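Tryptophan halogenase superfamily (Brevundimonas sp. BAL3, PDB 6FRL) is a flavin-dependent halogenase that prefers bromination over chlorination, probably using reduced flavin, oxygen and halide to halogenate an aromatic substrate. Local coordinates at residues L291-A296 against D301-E306; A275-G280 against L399-N404; L91-P96 against D410-C415. One frame throughout, in Å; residues are numbered along the deposited sequence.

In the fold
The three contacts gather about the mixed sheet that carries strands 276-282 and 286-293, with the helices 376-402 and 410-417 packed against it. Contacts 1 and 2 have their centres about 13 Å apart and lie on neighbouring antiparallel strands: Val292 N lies 2.8 Å from Trp277 O, a probable hydrogen bond. Contacts 2 and 3 are closer, their centres about 7 Å apart, and meet where Asn404 ND2 lies 3.1 Å from Trp412 O, again a probable hydrogen bond, and where Gly276 O packs against Trp412 CZ2. Contact 3 reaches contact 1 through Phe411 and Ser294. None uses the separate, largely parallel sheet with strand 13-17, whose Rossmann-type glycine turn probably serves the flavin.

Contact 1. Residues L291-A296 against D301-E306; sequences LVFSSA and DQALAE
A strand-to-helix packing joins the end of strand 286-293 to helix 300-307, which follows it after a short loop, with Leu291 and Phe293 both meeting Ala303. Two positions apart on the strand, these residues share one face of the sheet. Ala303 CB sits over one face of the Phe293 ring, 3.9 Å from its centroid and 17° off the normal, a CH-pi contact displaced toward the rim; the nearest ring atom, Phe293 CZ, is 3.7 Å from this methyl. Phe293 reaches the helix with CG between its backbone N and carbonyl carbon (chi1 65°). Leu291 makes its closest approach with the CD2 branch. Leu291 CD2 lies 4.1 Å from Ala303 CB and 3.7 Å from Ala303 O, and it also brushes the carboxylate of Glu306, whose chain crosses that of Leu291 at roughly a right angle. The acid's other oxygen, OE2, is hydrogen-bonded to Ser274 OG, so the polar end is tied to the turn between strands 268-273 and 276-282 while the leucine packs against OE1. Tyr252 of the adjacent strand 250-257 flanks both Phe293 and Ala303. The axes, 9.5 Å apart, are at the spacing usual for a helix packed on the face of a beta sheet.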
# COMPACT_ATOMS: atom_id res chain seq x y z
N LEU B 291 19.51 27.74 -10.76
CA LEU B 291 18.43 28.51 -10.21
C LEU B 291 17.19 28.18 -11.01
O LEU B 291 17.18 28.29 -12.25
CB LEU B 291 18.72 30.02 -10.31
CG LEU B 291 17.81 30.91 -9.44
CD1 LEU B 291 18.44 31.14 -8.07
CD2 LEU B 291 17.48 32.25 -10.10
N VAL B 292 16.14 27.75 -10.30
CA VAL B 292 14.78 27.62 -10.84
C VAL B 292 13.99 28.87 -10.43
O VAL B 292 14.07 29.26 -9.28
CB VAL B 292 14.08 26.37 -10.22
CG1 VAL B 292 12.59 26.32 -10.62
CG2 VAL B 292 14.84 25.10 -10.62
N PHE B 293 13.23 29.48 -11.34
CA PHE B 293 12.58 30.76 -11.01
C PHE B 293 11.39 31.11 -11.92
O PHE B 293 11.17 30.48 -12.96
CB PHE B 293 13.62 31.88 -11.06
CG PHE B 293 14.19 32.10 -12.44
CD1 PHE B 293 15.23 31.32 -12.91
CD2 PHE B 293 13.66 33.09 -13.27
CE1 PHE B 293 15.74 31.52 -14.18
CE2 PHE B 293 14.15 33.30 -14.55
CZ PHE B 293 15.20 32.52 -15.00
N SER B 294 10.64 32.14 -11.50
CA SER B 294 9.50 32.71 -12.29
C SER B 294 9.95 33.90 -13.16
O SER B 294 10.30 34.94 -12.64
CB SER B 294 8.37 33.17 -11.36
OG SER B 294 7.31 33.81 -12.07
N SER B 295 9.92 33.75 -14.49
CA SER B 295 10.34 34.84 -15.40
C SER B 295 9.41 36.06 -15.28
O SER B 295 9.86 37.20 -15.43
CB SER B 295 10.50 34.37 -16.86
OG SER B 295 9.27 34.03 -17.46
N ALA B 296 8.15 35.83 -14.94
CA ALA B 296 7.22 36.91 -14.64
C ALA B 296 7.59 37.79 -13.42
O ALA B 296 7.02 38.88 -13.26
CB ALA B 296 5.80 36.36 -14.51
N ASP B 301 18.93 38.80 -16.41
CA ASP B 301 20.07 39.37 -15.66
C ASP B 301 19.86 39.35 -14.15
O ASP B 301 20.83 39.15 -13.40
CB ASP B 301 20.40 40.81 -16.12
CG ASP B 301 20.84 40.89 -17.58
OD1 ASP B 301 21.44 39.92 -18.11
OD2 ASP B 301 20.56 41.94 -18.19
N GLN B 302 18.62 39.56 -13.69
CA GLN B 302 18.29 39.46 -12.24
C GLN B 302 18.51 38.02 -11.72
O GLN B 302 19.06 37.82 -10.61
CB GLN B 302 16.86 39.97 -11.95
CG GLN B 302 16.68 41.51 -12.02
CD GLN B 302 15.22 41.98 -12.09
OE1 GLN B 302 14.29 41.18 -12.20
NE2 GLN B 302 15.02 43.28 -12.04
N ALA B 303 18.11 37.04 -12.53
CA ALA B 303 18.33 35.63 -12.25
C ALA B 303 19.80 35.28 -12.11
O ALA B 303 20.20 34.56 -11.21
CB ALA B 303 17.69 34.76 -13.33
N LEU B 304 20.62 35.75 -13.04
CA LEU B 304 22.06 35.47 -13.01
C LEU B 304 22.74 36.19 -11.84
O LEU B 304 23.73 35.68 -11.29
CB LEU B 304 22.70 35.84 -14.34
CG LEU B 304 22.16 35.11 -15.60
CD1 LEU B 304 22.83 35.58 -16.89
CD2 LEU B 304 22.31 33.61 -15.47
N ALA B 305 22.19 37.35 -11.45
CA ALA B 305 22.65 38.10 -10.26
C ALA B 305 22.44 37.35 -8.94
O ALA B 305 23.19 37.54 -7.98
CB ALA B 305 21.98 39.47 -10.20
N GLU B 306 21.40 36.53 -8.87
CA GLU B 306 21.19 35.65 -7.71
C GLU B 306 22.09 34.39 -7.74
O GLU B 306 22.66 34.00 -6.71
CB GLU B 306 19.70 35.26 -7.62
CG GLU B 306 18.74 36.44 -7.57
CD GLU B 306 17.39 36.10 -6.99
OE1 GLU B 306 16.71 35.17 -7.49
OE2 GLU B 306 17.01 36.79 -6.02

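Contact 2. Residues A275-G280 against L399-N404; sequences AGWQWG and LHYKLN
Trp277 and Tyr401 meet polar edge to polar end, joining strand 276-282 to the C-terminal part of helix 376-402. In polar terms, the phenol oxygen comes to the indole at its edge and in its plane, with Tyr401 OH 2.9 Å from Trp277 NE1. Both atoms are hydrogen-bonded to the same carboxylate oxygen, OE1 of Glu348, so one oxygen is the common partner of both groups. The aromatic and apolar part of the contact is slight: the ring planes are inclined at 54°, the rings meet rim to rim with neither over the other, and Trp277 CD1 lies 4.1 Å from Tyr401 CZ. The indole is swung out from the strand by a chi1 of 57°, which sets CG between the backbone N and the carbonyl carbon. A third bond belongs to the helix end itself, where Asn404 ND2 donates to Tyr401 O over 2.9 Å, nearly straight at 170° and in the carbonyl plane; the backbone N of Asn404 bonds to the same oxygen, which is therefore held twice. Two buried polar groups of the strand and the helix are thus satisfied through the one carboxylate oxygen of Glu348, which would hold the indole N-H edge and the phenol oxygen in place.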
# COMPACT_ATOMS: atom_id res chain seq x y z
N ALA B 275 12.68 34.79 -6.08
CA ALA B 275 11.56 34.35 -6.94
C ALA B 275 11.73 32.95 -7.50
O ALA B 275 11.44 32.70 -8.68
CB ALA B 275 11.29 35.35 -8.06
N GLY B 276 12.13 32.05 -6.61
CA GLY B 276 12.48 30.66 -6.94
C GLY B 276 13.55 30.15 -6.01
O GLY B 276 13.65 30.60 -4.87
N TRP B 277 14.39 29.24 -6.51
CA TRP B 277 15.36 28.56 -5.64
C TRP B 277 16.61 28.03 -6.38
O TRP B 277 16.58 27.72 -7.56
CB TRP B 277 14.63 27.42 -4.87
CG TRP B 277 13.96 26.42 -5.74
CD1 TRP B 277 12.70 26.49 -6.24
CD2 TRP B 277 14.53 25.21 -6.24
NE1 TRP B 277 12.43 25.38 -7.04
CE2 TRP B 277 13.55 24.59 -7.06
CE3 TRP B 277 15.77 24.59 -6.09
CZ2 TRP B 277 13.76 23.38 -7.71
CZ3 TRP B 277 15.99 23.39 -6.74
CH2 TRP B 277 14.98 22.80 -7.56
N GLN B 278 17.69 27.90 -5.63
CA GLN B 278 18.98 27.48 -6.14
C GLN B 278 19.32 26.07 -5.65
O GLN B 278 19.10 25.71 -4.49
CB GLN B 278 20.06 28.48 -5.67
CG GLN B 278 21.52 28.11 -5.98
CD GLN B 278 22.51 29.10 -5.39
OE1 GLN B 278 22.13 30.13 -4.84
NE2 GLN B 278 23.79 28.81 -5.53
N TRP B 279 19.89 25.27 -6.55
CA TRP B 279 20.37 23.94 -6.22
C TRP B 279 21.91 23.87 -6.20
O TRP B 279 22.62 24.68 -6.83
CB TRP B 279 19.72 22.92 -7.16
CG TRP B 279 20.35 22.70 -8.52
CD1 TRP B 279 21.53 22.02 -8.80
CD2 TRP B 279 19.78 23.04 -9.79
NE1 TRP B 279 21.72 21.96 -10.16
CE2 TRP B 279 20.67 22.58 -10.79
CE3 TRP B 279 18.60 23.71 -10.18
CZ2 TRP B 279 20.43 22.76 -12.16
CZ3 TRP B 279 18.35 23.89 -11.54
CH2 TRP B 279 19.27 23.41 -12.52
N GLY B 280 22.41 22.89 -5.46
CA GLY B 280 23.83 22.70 -5.29
C GLY B 280 24.14 21.23 -5.07
O GLY B 280 23.96 20.73 -3.98
N LEU B 399 3.49 21.44 -1.92
CA LEU B 399 3.51 21.67 -0.47
C LEU B 399 4.65 22.56 -0.02
O LEU B 399 4.44 23.39 0.88
CB LEU B 399 3.56 20.33 0.32
CG LEU B 399 3.40 20.45 1.84
CD1 LEU B 399 2.03 20.98 2.21
CD2 LEU B 399 3.66 19.14 2.53
N HIS B 400 5.83 22.39 -0.62
CA HIS B 400 7.03 23.14 -0.23
C HIS B 400 6.79 24.67 -0.43
O HIS B 400 7.18 25.52 0.42
CB HIS B 400 8.25 22.70 -1.05
CG HIS B 400 8.76 21.31 -0.78
ND1 HIS B 400 8.06 20.17 -1.14
CD2 HIS B 400 9.95 20.87 -0.28
CE1 HIS B 400 8.79 19.10 -0.84
NE2 HIS B 400 9.94 19.50 -0.32
N TYR B 401 6.16 25.02 -1.53
CA TYR B 401 5.84 26.42 -1.82
C TYR B 401 4.67 26.92 -0.94
O TYR B 401 4.73 28.00 -0.38
CB TYR B 401 5.44 26.60 -3.30
CG TYR B 401 6.56 26.41 -4.30
CD1 TYR B 401 7.54 27.40 -4.48
CD2 TYR B 401 6.63 25.27 -5.12
CE1 TYR B 401 8.57 27.24 -5.40
CE2 TYR B 401 7.65 25.11 -6.05
CZ TYR B 401 8.61 26.10 -6.19
OH TYR B 401 9.61 25.99 -7.12
N LYS B 402 3.63 26.09 -0.85
CA LYS B 402 2.42 26.41 -0.10
C LYS B 402 2.66 26.80 1.36
O LYS B 402 1.92 27.64 1.88
CB LYS B 402 1.45 25.24 -0.16
CG LYS B 402 0.10 25.46 0.53
CD LYS B 402 -0.60 26.72 0.03
CE LYS B 402 -2.08 26.74 0.33
NZ LYS B 402 -2.68 28.06 -0.02
N LEU B 403 3.66 26.20 2.01
CA LEU B 403 3.94 26.40 3.44
C LEU B 403 5.10 27.36 3.76
O LEU B 403 5.50 27.53 4.95
CB LEU B 403 4.24 25.05 4.10
CG LEU B 403 3.19 23.95 3.95
CD1 LEU B 403 3.65 22.71 4.70
CD2 LEU B 403 1.85 24.41 4.50
N ASN B 404 5.64 28.01 2.74
CA ASN B 404 6.76 28.92 2.97
C ASN B 404 6.33 30.06 3.92
O ASN B 404 5.16 30.39 3.99
CB ASN B 404 7.31 29.43 1.63
CG ASN B 404 6.66 30.71 1.19
OD1 ASN B 404 7.06 31.79 1.63
ND2 ASN B 404 5.69 30.62 0.28

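Contact 3. Residues L91-P96 against D410-C415; sequences LDWSGP and DFWRDC
Trp412 drives its six-membered ring edge-on toward the face of Trp93, with Trp412 CH2 lying 3.6 Å from Trp93 CZ3. The pair is an offset edge-to-face stack: the six-membered centroids are 5.3 Å apart and the planes are turned 71° against each other. Trp412 CZ3 follows behind CH2, 4.0 Å from Trp93 CE3, so the touching rim runs along the benzo part of the indole. In the next shell Phe411, the helical neighbour of Trp412, lays CD2 over the centre of one Trp412 face, 3.5 Å above its plane, and backs that face of the ring. The Trp412 indole nitrogen is hydrogen-bonded to Arg273 O, which fixes its rotation. Trp93 leaves the loop after strand 87-91 with CG anti to the carbonyl carbon (chi1 -71°); its ring meets those of Phe90, edge to face, and Trp277, while NE1 makes a weak hydrogen bond to Val270 O. Replacing Trp93 by an alanine would probably leave the Trp412 edge without the face it rests on and open a gap beside Trp277. The result is a buried aromatic cluster of Trp93, Phe90, Trp277 and Trp412, joining the loop after strand 87-91, the sheet and helix 410-417.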
# COMPACT_ATOMS: atom_id res chain seq x y z
N LEU B 91 17.29 25.67 2.84
CA LEU B 91 17.82 26.90 3.45
C LEU B 91 16.97 28.08 3.04
O LEU B 91 16.62 28.21 1.85
CB LEU B 91 19.28 27.15 3.05
CG LEU B 91 20.23 26.03 3.50
CD1 LEU B 91 21.63 26.18 2.92
CD2 LEU B 91 20.27 25.96 5.02
N ASP B 92 16.58 28.87 4.05
CA ASP B 92 15.88 30.15 3.89
C ASP B 92 14.44 30.06 3.33
O ASP B 92 13.96 31.06 2.79
CB ASP B 92 16.71 31.18 3.06
CG ASP B 92 18.13 31.39 3.60
OD1 ASP B 92 18.42 31.22 4.82
OD2 ASP B 92 18.99 31.74 2.80
N TRP B 93 13.75 28.92 3.45
CA TRP B 93 12.33 28.82 2.97
C TRP B 93 11.33 29.42 3.97
O TRP B 93 10.19 29.73 3.62
CB TRP B 93 11.93 27.36 2.61
CG TRP B 93 12.59 26.87 1.35
CD1 TRP B 93 13.94 26.63 1.17
CD2 TRP B 93 11.97 26.60 0.09
NE1 TRP B 93 14.17 26.22 -0.13
CE2 TRP B 93 12.99 26.20 -0.81
CE3 TRP B 93 10.65 26.66 -0.38
CZ2 TRP B 93 12.72 25.86 -2.13
CZ3 TRP B 93 10.39 26.30 -1.70
CH2 TRP B 93 11.41 25.92 -2.55
N SER B 94 11.77 29.54 5.23
CA SER B 94 10.94 30.10 6.30
C SER B 94 11.36 31.52 6.74
O SER B 94 10.78 32.07 7.67
CB SER B 94 10.94 29.13 7.50
OG SER B 94 10.08 28.03 7.28
N GLY B 95 12.32 32.13 6.03
CA GLY B 95 12.95 33.38 6.40
C GLY B 95 14.45 33.19 6.60
O GLY B 95 14.89 32.07 6.87
N PRO B 96 15.24 34.28 6.46
CA PRO B 96 16.69 34.29 6.70
C PRO B 96 17.19 33.43 7.87
O PRO B 96 16.73 33.59 9.01
CB PRO B 96 16.95 35.77 6.97
CG PRO B 96 16.03 36.46 6.02
CD PRO B 96 14.85 35.54 5.79
N ASP B 410 6.50 39.33 -3.50
CA ASP B 410 5.16 38.94 -3.92
C ASP B 410 5.06 37.49 -4.35
O ASP B 410 4.00 36.85 -4.17
CB ASP B 410 4.64 39.84 -5.07
CG ASP B 410 4.15 41.22 -4.59
OD1 ASP B 410 4.23 41.53 -3.37
OD2 ASP B 410 3.70 41.99 -5.47
N PHE B 411 6.14 36.99 -4.97
CA PHE B 411 6.26 35.59 -5.36
C PHE B 411 5.84 34.66 -4.20
O PHE B 411 4.98 33.78 -4.37
CB PHE B 411 7.70 35.30 -5.77
CG PHE B 411 7.97 33.85 -6.08
CD1 PHE B 411 7.56 33.31 -7.28
CD2 PHE B 411 8.61 33.04 -5.16
CE1 PHE B 411 7.78 31.97 -7.55
CE2 PHE B 411 8.84 31.71 -5.43
CZ PHE B 411 8.43 31.17 -6.62
N TRP B 412 6.43 34.91 -3.04
CA TRP B 412 6.26 34.07 -1.86
C TRP B 412 4.90 34.23 -1.15
O TRP B 412 4.35 33.21 -0.71
CB TRP B 412 7.45 34.25 -0.89
CG TRP B 412 8.76 33.66 -1.41
CD1 TRP B 412 9.90 34.34 -1.74
CD2 TRP B 412 9.05 32.28 -1.69
NE1 TRP B 412 10.88 33.48 -2.19
CE2 TRP B 412 10.38 32.21 -2.17
CE3 TRP B 412 8.32 31.09 -1.58
CZ2 TRP B 412 10.98 31.01 -2.52
CZ3 TRP B 412 8.91 29.90 -1.93
CH2 TRP B 412 10.23 29.86 -2.40
N ARG B 413 4.34 35.44 -1.04
CA ARG B 413 2.95 35.62 -0.55
C ARG B 413 1.97 34.83 -1.41
O ARG B 413 1.08 34.13 -0.90
CB ARG B 413 2.49 37.08 -0.57
CG ARG B 413 3.18 38.00 0.42
CD ARG B 413 2.73 39.45 0.22
NE ARG B 413 3.62 40.40 0.92
CZ ARG B 413 4.73 40.97 0.42
NH1 ARG B 413 5.14 40.76 -0.82
NH2 ARG B 413 5.44 41.80 1.17
N ASP B 414 2.12 34.96 -2.73
CA ASP B 414 1.24 34.29 -3.66
C ASP B 414 1.29 32.80 -3.52
O ASP B 414 0.25 32.14 -3.54
CB ASP B 414 1.57 34.67 -5.11
CG ASP B 414 1.17 36.10 -5.46
OD1 ASP B 414 0.54 36.81 -4.63
OD2 ASP B 414 1.50 36.50 -6.59
N CYS B 415 2.49 32.25 -3.38
CA CYS B 415 2.67 30.79 -3.17
C CYS B 415 1.88 30.32 -1.94
O CYS B 415 1.14 29.33 -2.02
CB CYS B 415 4.15 30.42 -3.04
SG CYS B 415 5.01 30.27 -4.62